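Local atomic coordinates of lantibiotic dehydratase (Microbispora corallina, PDB entry 5EHK), a protein that probably dehydrates serine and threonine residues of the NAI-107 lantibiotic precursor peptide in a tRNA-dependent reaction, by glutamylation and elimination as in related enzymes. Residues A[128-131]-A[132-136]; A[261-265]-A[266-270]; A[558-562]-A[563-567]; A[655-659]-A[660-664]. One frame throughout, in Å; residues are numbered along the deposited sequence.

Contact 1. Residues A[128-131]-A[132-136]; sequences ALLR and YDIRM
The phenol ring of Y132 comes back against the carbonyl of A128 one helical turn earlier, its CD2 lying 3.3 Å from A128 O in a slanting approach. Beyond the turn, the ring meets that of F146, the two planes inclined by only about 25°. With CG of Y132 set beside its own backbone N (chi1 -73°), the ring is carried back toward the start of the helix. Y132 N donates to the same oxygen, A128 O, at 3.2 Å.

On another flank, I134 packs on L130, the two side chains crossing at a slant with I134 CD1 4.1 Å from L130 CG. Below them L130 O accepts I134 N at 3.1 Å (N-H...O angle 160°) and a weak second bond from D133 N. R131 touches this turn chiefly through its backbone, R135 N donating to R131 O at 3.0 Å, while its guanidinium makes salt bridges with E752 and D751 of helix 743-755. Such i to i+4 pairing is the signature of an alpha-helix, here helix 119-138, whose side chains pack on helices 100-110 and 743-755.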
loop_
_atom_site.group_PDB
_atom_site.type_symbol
_atom_site.label_atom_id
_atom_site.label_comp_id
_atom_site.label_asym_id
_atom_site.label_seq_id
_atom_site.Cartn_x
_atom_site.Cartn_y
_atom_site.Cartn_z
ATOM N N ALA A 128 24.051 -8.590 35.817
ATOM C CA ALA A 128 24.541 -7.342 35.259
ATOM C C ALA A 128 26.064 -7.364 35.191
ATOM O O ALA A 128 26.657 -7.017 34.169
ATOM C CB ALA A 128 24.072 -6.168 36.101
ATOM N N LEU A 129 26.697 -7.795 36.277
ATOM C CA LEU A 129 28.152 -7.841 36.324
ATOM C C LEU A 129 28.697 -8.837 35.315
ATOM O O LEU A 129 29.708 -8.580 34.658
ATOM C CB LEU A 129 28.627 -8.255 37.706
ATOM C CG LEU A 129 30.147 -8.312 37.746
ATOM C CD1 LEU A 129 30.726 -6.927 38.020
ATOM C CD2 LEU A 129 30.626 -9.341 38.750
ATOM N N LEU A 130 27.989 -9.951 35.167
ATOM C CA LEU A 130 28.382 -10.998 34.234
ATOM C C LEU A 130 28.366 -10.480 32.808
ATOM O O LEU A 130 29.219 -10.844 32.009
ATOM C CB LEU A 130 27.465 -12.213 34.373
ATOM C CG LEU A 130 27.761 -13.429 33.497
ATOM C CD1 LEU A 130 29.166 -13.937 33.742
ATOM C CD2 LEU A 130 26.729 -14.519 33.759
ATOM N N ARG A 131 27.380 -9.648 32.490
ATOM C CA ARG A 131 27.286 -9.040 31.172
ATOM C C ARG A 131 28.511 -8.189 30.913
ATOM O O ARG A 131 29.054 -8.197 29.810
ATOM C CB ARG A 131 26.026 -8.198 31.052
ATOM C CG ARG A 131 24.759 -9.002 31.093
ATOM C CD ARG A 131 23.547 -8.100 31.096
ATOM N NE ARG A 131 22.350 -8.875 31.399
ATOM C CZ ARG A 131 21.696 -9.600 30.496
ATOM N NH1 ARG A 131 22.119 -9.631 29.232
ATOM N NH2 ARG A 131 20.616 -10.286 30.853
ATOM N N TYR A 132 28.907 -7.417 31.922
ATOM C CA TYR A 132 30.080 -6.548 31.826
ATOM C C TYR A 132 31.419 -7.314 31.765
ATOM O O TYR A 132 32.381 -6.848 31.153
ATOM C CB TYR A 132 30.090 -5.544 32.984
ATOM C CG TYR A 132 29.062 -4.425 32.862
ATOM C CD1 TYR A 132 28.937 -3.684 31.691
ATOM C CD2 TYR A 132 28.200 -4.129 33.915
ATOM C CE1 TYR A 132 28.001 -2.673 31.579
ATOM C CE2 TYR A 132 27.267 -3.127 33.814
ATOM C CZ TYR A 132 27.171 -2.400 32.645
ATOM O OH TYR A 132 26.233 -1.404 32.550
ATOM N N ASP A 133 31.481 -8.481 32.402
ATOM C CA ASP A 133 32.696 -9.287 32.407
ATOM C C ASP A 133 32.883 -9.841 30.999
ATOM O O ASP A 133 33.868 -9.534 30.325
ATOM C CB ASP A 133 32.545 -10.436 33.423
ATOM C CG ASP A 133 33.861 -11.186 33.710
ATOM O OD1 ASP A 133 34.734 -11.312 32.818
ATOM O OD2 ASP A 133 34.008 -11.671 34.856
ATOM N N ILE A 134 31.897 -10.617 30.552
ATOM C CA ILE A 134 31.857 -11.173 29.213
ATOM C C ILE A 134 32.180 -10.120 28.171
ATOM O O ILE A 134 32.942 -10.382 27.235
ATOM C CB ILE A 134 30.463 -11.741 28.912
ATOM C CG1 ILE A 134 30.187 -12.914 29.845
ATOM C CG2 ILE A 134 30.352 -12.187 27.461
ATOM C CD1 ILE A 134 28.922 -13.640 29.555
ATOM N N ARG A 135 31.616 -8.924 28.341
ATOM C CA ARG A 135 31.854 -7.855 27.387
ATOM C C ARG A 135 33.316 -7.512 27.329
ATOM O O ARG A 135 33.888 -7.427 26.246
ATOM C CB ARG A 135 31.095 -6.585 27.733
ATOM C CG ARG A 135 31.004 -5.653 26.548
ATOM C CD ARG A 135 30.847 -4.202 26.932
ATOM N NE ARG A 135 30.387 -3.457 25.767
ATOM C CZ ARG A 135 29.114 -3.184 25.509
ATOM N NH1 ARG A 135 28.161 -3.545 26.367
ATOM N NH2 ARG A 135 28.801 -2.520 24.406
ATOM N N MET A 136 33.907 -7.317 28.504
ATOM C CA MET A 136 35.283 -6.839 28.627
ATOM C C MET A 136 36.274 -7.797 27.992
ATOM O O MET A 136 37.389 -7.414 27.597
ATOM C CB MET A 136 35.654 -6.637 30.090
ATOM C CG MET A 136 36.922 -5.850 30.266
ATOM S SD MET A 136 37.167 -5.246 31.943
ATOM C CE MET A 136 38.161 -3.789 31.605
#

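Contact 2. Residues A[261-265]-A[266-270]; sequences FELPA and DRVTG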
loop_
_atom_site.group_PDB
_atom_site.type_symbol
_atom_site.label_atom_id
_atom_site.label_comp_id
_atom_site.label_asym_id
_atom_site.label_seq_id
_atom_site.Cartn_x
_atom_site.Cartn_y
_atom_site.Cartn_z
ATOM N N PHE A 261 17.737 51.460 14.999
ATOM C CA PHE A 261 16.413 51.530 15.594
ATOM C C PHE A 261 16.346 52.564 16.728
ATOM O O PHE A 261 15.332 52.668 17.426
ATOM C CB PHE A 261 15.997 50.147 16.099
ATOM C CG PHE A 261 15.743 49.139 15.006
ATOM C CD1 PHE A 261 14.482 49.010 14.438
ATOM C CD2 PHE A 261 16.753 48.303 14.566
ATOM C CE1 PHE A 261 14.230 48.069 13.436
ATOM C CE2 PHE A 261 16.509 47.359 13.565
ATOM C CZ PHE A 261 15.239 47.241 13.002
ATOM N N GLU A 262 17.446 53.297 16.915
ATOM C CA GLU A 262 17.590 54.294 17.989
ATOM C C GLU A 262 17.107 53.733 19.325
ATOM O O GLU A 262 16.102 54.176 19.864
ATOM C CB GLU A 262 16.914 55.628 17.631
ATOM C CG GLU A 262 17.655 56.376 16.512
ATOM C CD GLU A 262 16.804 57.432 15.792
ATOM O OE1 GLU A 262 15.621 57.625 16.157
ATOM O OE2 GLU A 262 17.322 58.048 14.832
ATOM N N LEU A 263 17.827 52.737 19.831
ATOM C CA LEU A 263 17.485 52.065 21.086
ATOM C C LEU A 263 18.678 51.982 22.065
ATOM O O LEU A 263 19.833 52.187 21.663
ATOM C CB LEU A 263 16.934 50.663 20.783
ATOM C CG LEU A 263 15.481 50.470 20.321
ATOM C CD1 LEU A 263 15.271 49.071 19.724
ATOM C CD2 LEU A 263 14.524 50.675 21.485
ATOM N N PRO A 264 18.386 51.753 23.363
ATOM C CA PRO A 264 19.392 51.383 24.366
ATOM C C PRO A 264 20.285 50.229 23.890
ATOM O O PRO A 264 19.776 49.126 23.659
ATOM C CB PRO A 264 18.544 50.891 25.543
ATOM C CG PRO A 264 17.169 51.465 25.338
ATOM C CD PRO A 264 17.102 52.113 23.987
ATOM N N ALA A 265 21.597 50.465 23.813
ATOM C CA ALA A 265 22.559 49.465 23.338
ATOM C C ALA A 265 22.736 48.273 24.267
ATOM O O ALA A 265 23.711 47.547 24.135
ATOM C CB ALA A 265 23.921 50.111 23.066
ATOM N N ASP A 266 21.823 48.096 25.219
ATOM C CA ASP A 266 21.862 46.961 26.142
ATOM C C ASP A 266 20.525 46.244 26.141
ATOM O O ASP A 266 20.468 45.022 26.325
ATOM C CB ASP A 266 22.214 47.393 27.575
ATOM C CG ASP A 266 22.228 46.205 28.574
ATOM O OD1 ASP A 266 21.295 46.093 29.411
ATOM O OD2 ASP A 266 23.171 45.377 28.515
ATOM N N ARG A 267 19.448 47.009 25.955
ATOM C CA ARG A 267 18.117 46.425 25.824
ATOM C C ARG A 267 18.123 45.509 24.604
ATOM O O ARG A 267 17.429 44.490 24.578
ATOM C CB ARG A 267 17.055 47.509 25.645
ATOM C CG ARG A 267 15.628 46.963 25.650
ATOM C CD ARG A 267 14.611 48.023 25.267
ATOM N NE ARG A 267 14.574 49.139 26.206
ATOM C CZ ARG A 267 13.935 50.284 25.973
ATOM N NH1 ARG A 267 13.298 50.470 24.820
ATOM N NH2 ARG A 267 13.947 51.252 26.882
ATOM N N VAL A 268 18.934 45.878 23.611
ATOM C CA VAL A 268 19.139 45.083 22.416
ATOM C C VAL A 268 19.931 43.817 22.717
ATOM O O VAL A 268 19.624 42.746 22.200
ATOM C CB VAL A 268 19.867 45.913 21.334
ATOM C CG1 VAL A 268 20.423 45.028 20.219
ATOM C CG2 VAL A 268 18.935 46.975 20.781
ATOM N N THR A 269 20.971 43.949 23.531
ATOM C CA THR A 269 21.771 42.795 23.939
ATOM C C THR A 269 20.931 41.765 24.703
ATOM O O THR A 269 21.166 40.558 24.590
ATOM C CB THR A 269 23.040 43.216 24.721
ATOM O OG1 THR A 269 23.989 43.779 23.805
ATOM C CG2 THR A 269 23.682 42.027 25.410
ATOM N N GLY A 270 19.932 42.231 25.448
ATOM C CA GLY A 270 19.019 41.317 26.112
ATOM C C GLY A 270 18.100 40.618 25.116
ATOM O O GLY A 270 17.554 39.532 25.382
#
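R267 folds back over P264, and the shape of the arginine explains how. Its CG is set anti to the backbone N, and the chain stays extended as far as CD before bending at chi3 (-63°), which lays the guanidinium flat over the proline. P264 CG sits beneath the centre of one guanidinium face, 3.5 Å from R267 CZ. Closer to the backbone, P264 CB lies 3.7 Å from R267 CB, so the ring and the arginine run side by side and point the same way. L263 comes at the same group from another direction, its side chain roughly perpendicular to that of R267, with CD2 3.6 Å from R267 NH1. These are apolar atoms packed against a charged group at the protein surface.

V268 closes the inner side. With CG1 anti to its backbone N (chi1 165°), its other methyl, CG2, is turned toward the preceding loop: it lies 3.7 Å from P264 O and 4.2 Å from L263 CB. P264 O also accepts V268 N in a weak hydrogen bond of 3.4 Å, which closes the turn leading into the helix. Within the helix itself, G270 N donates to D266 O at 3.0 Å.

The segment is the loop joining two successive helices, 250-260 and 267-278. The first ends in a Schellman motif, E262 having positive phi, and the second starts after the proline. V268 and T269 pack on A254 of the first helix, A265 on A258, and F261 against helix 235-243.

Contact 3. Residues A[558-562]-A[563-567]; sequences RPLHI and QDAVA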
loop_
_atom_site.group_PDB
_atom_site.type_symbol
_atom_site.label_atom_id
_atom_site.label_comp_id
_atom_site.label_asym_id
_atom_site.label_seq_id
_atom_site.Cartn_x
_atom_site.Cartn_y
_atom_site.Cartn_z
ATOM N N ARG A 558 38.741 12.525 -1.844
ATOM C CA ARG A 558 37.724 11.485 -2.031
ATOM C C ARG A 558 37.138 11.464 -3.445
ATOM O O ARG A 558 37.109 12.473 -4.135
ATOM C CB ARG A 558 36.628 11.569 -0.955
ATOM C CG ARG A 558 35.556 12.697 -1.043
ATOM C CD ARG A 558 34.828 12.780 0.323
ATOM N NE ARG A 558 33.802 13.811 0.388
ATOM C CZ ARG A 558 32.585 13.668 -0.134
ATOM N NH1 ARG A 558 32.252 12.542 -0.757
ATOM N NH2 ARG A 558 31.700 14.657 -0.057
ATOM N N PRO A 559 36.752 10.283 -3.919
ATOM C CA PRO A 559 36.135 10.247 -5.247
ATOM C C PRO A 559 34.706 10.784 -5.237
ATOM O O PRO A 559 34.010 10.633 -4.237
ATOM C CB PRO A 559 36.161 8.761 -5.613
ATOM C CG PRO A 559 36.322 8.030 -4.306
ATOM C CD PRO A 559 37.043 8.943 -3.378
ATOM N N LEU A 560 34.309 11.444 -6.325
ATOM C CA LEU A 560 32.949 11.940 -6.518
ATOM C C LEU A 560 32.339 11.308 -7.769
ATOM O O LEU A 560 33.065 10.858 -8.663
ATOM C CB LEU A 560 32.975 13.454 -6.637
ATOM C CG LEU A 560 33.673 14.114 -5.447
ATOM C CD1 LEU A 560 33.667 15.621 -5.587
ATOM C CD2 LEU A 560 33.021 13.694 -4.107
ATOM N N HIS A 561 31.011 11.293 -7.867
ATOM C CA HIS A 561 30.354 10.569 -8.967
ATOM C C HIS A 561 29.679 11.500 -9.962
ATOM O O HIS A 561 29.177 11.060 -10.994
ATOM C CB HIS A 561 29.345 9.574 -8.407
ATOM C CG HIS A 561 28.299 10.214 -7.556
ATOM N ND1 HIS A 561 28.601 10.915 -6.404
ATOM C CD2 HIS A 561 26.958 10.289 -7.702
ATOM C CE1 HIS A 561 27.487 11.386 -5.874
ATOM N NE2 HIS A 561 26.475 11.013 -6.639
ATOM N N ILE A 562 29.654 12.786 -9.627
ATOM C CA ILE A 562 29.177 13.829 -10.527
ATOM C C ILE A 562 30.350 14.694 -10.945
ATOM O O ILE A 562 31.117 15.150 -10.095
ATOM C CB ILE A 562 28.136 14.735 -9.851
ATOM C CG1 ILE A 562 26.998 13.906 -9.212
ATOM C CG2 ILE A 562 27.644 15.791 -10.829
ATOM C CD1 ILE A 562 26.378 12.903 -10.109
ATOM N N GLN A 563 30.502 14.920 -12.247
ATOM C CA GLN A 563 31.623 15.712 -12.762
ATOM C C GLN A 563 31.561 17.123 -12.252
ATOM O O GLN A 563 30.497 17.738 -12.235
ATOM C CB GLN A 563 31.631 15.717 -14.287
ATOM C CG GLN A 563 31.996 14.364 -14.823
ATOM C CD GLN A 563 31.416 14.080 -16.185
ATOM O OE1 GLN A 563 31.118 14.995 -16.962
ATOM N NE2 GLN A 563 31.231 12.796 -16.477
ATOM N N ASP A 564 32.720 17.600 -11.816
ATOM C CA ASP A 564 32.907 18.978 -11.400
ATOM C C ASP A 564 32.233 19.321 -10.076
ATOM O O ASP A 564 32.182 20.482 -9.659
ATOM C CB ASP A 564 32.444 19.925 -12.485
ATOM C CG ASP A 564 33.089 21.264 -12.365
ATOM O OD1 ASP A 564 34.260 21.318 -11.881
ATOM O OD2 ASP A 564 32.421 22.243 -12.757
ATOM N N ALA A 565 31.756 18.295 -9.393
ATOM C CA ALA A 565 31.053 18.493 -8.156
ATOM C C ALA A 565 31.967 19.061 -7.076
ATOM O O ALA A 565 33.156 18.768 -7.027
ATOM C CB ALA A 565 30.463 17.182 -7.712
ATOM N N VAL A 566 31.383 19.867 -6.203
ATOM C CA VAL A 566 32.043 20.321 -5.002
ATOM C C VAL A 566 31.766 19.313 -3.915
ATOM O O VAL A 566 30.619 18.969 -3.697
ATOM C CB VAL A 566 31.436 21.632 -4.520
ATOM C CG1 VAL A 566 32.102 22.069 -3.226
ATOM C CG2 VAL A 566 31.537 22.706 -5.608
ATOM N N ALA A 567 32.796 18.861 -3.206
ATOM C CA ALA A 567 32.606 17.933 -2.105
ATOM C C ALA A 567 32.355 18.729 -0.845
ATOM O O ALA A 567 32.896 19.812 -0.682
ATOM C CB ALA A 567 33.842 17.061 -1.932
#
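R558 meets A567 because its CG takes the position between the backbone N and the carbonyl carbon (chi1 75°), and the chain then runs straight out to NE. This brings R558 NH2 to within 3.7 Å of A567 CB. L560 converges on the same methyl by a different route: its CG stands beside the backbone N (chi1 -55°), and CD1 ends 3.9 Å from A567 CB. A567 CB is thus touched by an arginine end and a leucine branch together.

Nearer the bend, L560 CD1 rests 3.5 Å from A565 O and 4.1 Å from A565 CB, while I562 CB lies 4.0 Å from A565 CB. The bend itself is a type II beta turn from I562 to A565, with D564 at its third position in the positive-phi conformation such turns require. A565 N donates to I562 O at 3.3 Å (N-H...O angle 151°), arriving well out of the carbonyl plane. The turn delivers the chain from the loop after helix 545-556 into strand 566-572, where V566 pairs through its backbone with E630 and V632.

R558 NE and NH2 have partners outside the turn: NE bonds to S589 OG and NH2 to V632 O, with a weaker bond to A568 O. Across the contact the guanidinium meets only the A567 methyl, at a slant, while L560 CD2 of its own arm lies over one face, displaced toward the rim. The contact itself is held by van der Waals packing and one backbone hydrogen bond, with no charge pairing between its two arms.

Contact 4. Residues A[655-659]-A[660-664]; sequences LGLEG and QRLWE
Q660 sends its amide back to the end of the preceding helix, where NE2 gives G656 O a hydrogen bond of 2.9 Å that is weak because it is bent (N-H...O angle 129°). The other amide atom, OE1, is taken up by the backbone N of N499. Both ends of the buried carboxamide are thereby engaged, which would fix its rotation. CG of Q660 lies beside its own backbone N (chi1 -50°) and the chain is extended beyond it, directing the amide slantwise across L657, whose CD2 lies 3.8 Å from Q660 NE2.

The backbone of Q660 uses a different acceptor: Q660 N donates to L657 O at 3.3 Å, approaching well above the carbonyl plane. That bond closes a type II beta turn from L657 to Q660, with G659 at the third position, where positive phi is easily adopted by a residue lacking a side chain. The turn follows directly on helix 647-656, whose last carbonyls are thus still in use: E658 N reaches L655 O at 2.9 Å, and the glutamine amide serves that of G656.

L662 adds an apolar contact, its CD2 4.1 Å from L657 CB. The E658 carboxylate is likewise occupied, OE1 by L620 N and OE2 by a salt bridge to R407. R661 NH1 forms a salt bridge with D490, and its NH2 donates to S397 O.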
loop_
_atom_site.group_PDB
_atom_site.type_symbol
_atom_site.label_atom_id
_atom_site.label_comp_id
_atom_site.label_asym_id
_atom_site.label_seq_id
_atom_site.Cartn_x
_atom_site.Cartn_y
_atom_site.Cartn_z
ATOM N N LEU A 655 20.979 12.962 -0.314
ATOM C CA LEU A 655 21.223 13.470 -1.661
ATOM C C LEU A 655 22.641 13.108 -2.139
ATOM O O LEU A 655 22.864 12.777 -3.314
ATOM C CB LEU A 655 21.006 14.995 -1.692
ATOM C CG LEU A 655 19.536 15.438 -1.691
ATOM C CD1 LEU A 655 19.392 16.903 -1.391
ATOM C CD2 LEU A 655 18.880 15.110 -3.015
ATOM N N GLY A 656 23.586 13.131 -1.204
ATOM C CA GLY A 656 24.947 12.785 -1.518
ATOM C C GLY A 656 25.036 11.390 -2.094
ATOM O O GLY A 656 25.912 11.132 -2.923
ATOM N N LEU A 657 24.132 10.498 -1.688
ATOM C CA LEU A 657 24.185 9.121 -2.187
ATOM C C LEU A 657 23.335 8.890 -3.445
ATOM O O LEU A 657 23.284 7.773 -3.972
ATOM C CB LEU A 657 23.834 8.127 -1.085
ATOM C CG LEU A 657 24.749 8.195 0.134
ATOM C CD1 LEU A 657 24.185 7.365 1.277
ATOM C CD2 LEU A 657 26.213 7.751 -0.204
ATOM N N GLU A 658 22.705 9.952 -3.941
ATOM C CA GLU A 658 21.942 9.861 -5.181
ATOM C C GLU A 658 22.867 9.444 -6.335
ATOM O O GLU A 658 24.068 9.744 -6.331
ATOM C CB GLU A 658 21.216 11.184 -5.497
ATOM C CG GLU A 658 19.918 11.435 -4.695
ATOM C CD GLU A 658 18.759 10.513 -5.099
ATOM O OE1 GLU A 658 18.245 10.667 -6.244
ATOM O OE2 GLU A 658 18.349 9.661 -4.264
ATOM N N GLY A 659 22.313 8.711 -7.290
ATOM C CA GLY A 659 23.052 8.299 -8.458
ATOM C C GLY A 659 24.032 7.182 -8.186
ATOM O O GLY A 659 24.720 6.730 -9.090
ATOM N N GLN A 660 24.115 6.734 -6.944
ATOM C CA GLN A 660 24.994 5.626 -6.624
ATOM C C GLN A 660 24.215 4.361 -6.220
ATOM O O GLN A 660 23.354 4.405 -5.331
ATOM C CB GLN A 660 25.907 6.023 -5.482
ATOM C CG GLN A 660 26.621 7.353 -5.658
ATOM C CD GLN A 660 27.560 7.614 -4.503
ATOM O OE1 GLN A 660 28.434 6.817 -4.244
ATOM N NE2 GLN A 660 27.309 8.666 -3.735
ATOM N N ARG A 661 24.527 3.231 -6.845
ATOM C CA ARG A 661 23.958 1.964 -6.401
ATOM C C ARG A 661 24.611 1.457 -5.097
ATOM O O ARG A 661 25.814 1.255 -5.040
ATOM C CB ARG A 661 24.061 0.926 -7.512
ATOM C CG ARG A 661 23.615 -0.453 -7.102
ATOM C CD ARG A 661 23.424 -1.337 -8.304
ATOM N NE ARG A 661 22.769 -2.586 -7.940
ATOM C CZ ARG A 661 22.260 -3.454 -8.812
ATOM N NH1 ARG A 661 22.318 -3.228 -10.130
ATOM N NH2 ARG A 661 21.689 -4.555 -8.349
ATOM N N LEU A 662 23.816 1.287 -4.043
ATOM C CA LEU A 662 24.360 1.113 -2.702
ATOM C C LEU A 662 24.326 -0.317 -2.199
ATOM O O LEU A 662 23.263 -0.910 -2.114
ATOM C CB LEU A 662 23.577 1.972 -1.727
ATOM C CG LEU A 662 23.381 3.455 -2.018
ATOM C CD1 LEU A 662 22.440 3.985 -0.956
ATOM C CD2 LEU A 662 24.692 4.184 -1.955
ATOM N N TRP A 663 25.482 -0.841 -1.801
ATOM C CA TRP A 663 25.594 -2.210 -1.315
ATOM C C TRP A 663 24.749 -2.383 -0.027
ATOM O O TRP A 663 24.490 -1.414 0.693
ATOM C CB TRP A 663 27.069 -2.526 -1.038
ATOM C CG TRP A 663 27.490 -1.937 0.247
ATOM C CD1 TRP A 663 27.840 -0.642 0.482
ATOM C CD2 TRP A 663 27.528 -2.605 1.511
ATOM N NE1 TRP A 663 28.116 -0.461 1.819
ATOM C CE2 TRP A 663 27.928 -1.648 2.476
ATOM C CE3 TRP A 663 27.261 -3.916 1.923
ATOM C CZ2 TRP A 663 28.072 -1.960 3.829
ATOM C CZ3 TRP A 663 27.398 -4.232 3.267
ATOM C CH2 TRP A 663 27.805 -3.256 4.205
ATOM N N GLU A 664 24.308 -3.607 0.258
ATOM C CA GLU A 664 23.617 -3.896 1.517
ATOM C C GLU A 664 24.105 -5.230 2.003
ATOM O O GLU A 664 24.612 -6.025 1.215
ATOM C CB GLU A 664 22.119 -4.036 1.290
ATOM C CG GLU A 664 21.431 -2.891 0.620
ATOM C CD GLU A 664 19.927 -3.038 0.677
ATOM O OE1 GLU A 664 19.443 -4.177 0.885
ATOM O OE2 GLU A 664 19.227 -2.019 0.495
#

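Contacts 3 and 4 are the one pair that touch: their centres lie 13 Å apart, and H561 of the 558-562 arm leans on the second turn, its NE2 making a weak hydrogen bond to E658 O at 2.7 Å and its CE1 lying 3.5 Å from Q660 NE2. N499 joins both, bonding to H561 ND1 and to the Q660 carboxamide. The residue just before one type II turn thus meets the other; contact 4 lies about 9 Å and contact 3 about 18 Å from the chain's centre. Contact 1 lies about 20 Å from contact 4 at nearest atoms, and contact 2 about 34 Å from either turn.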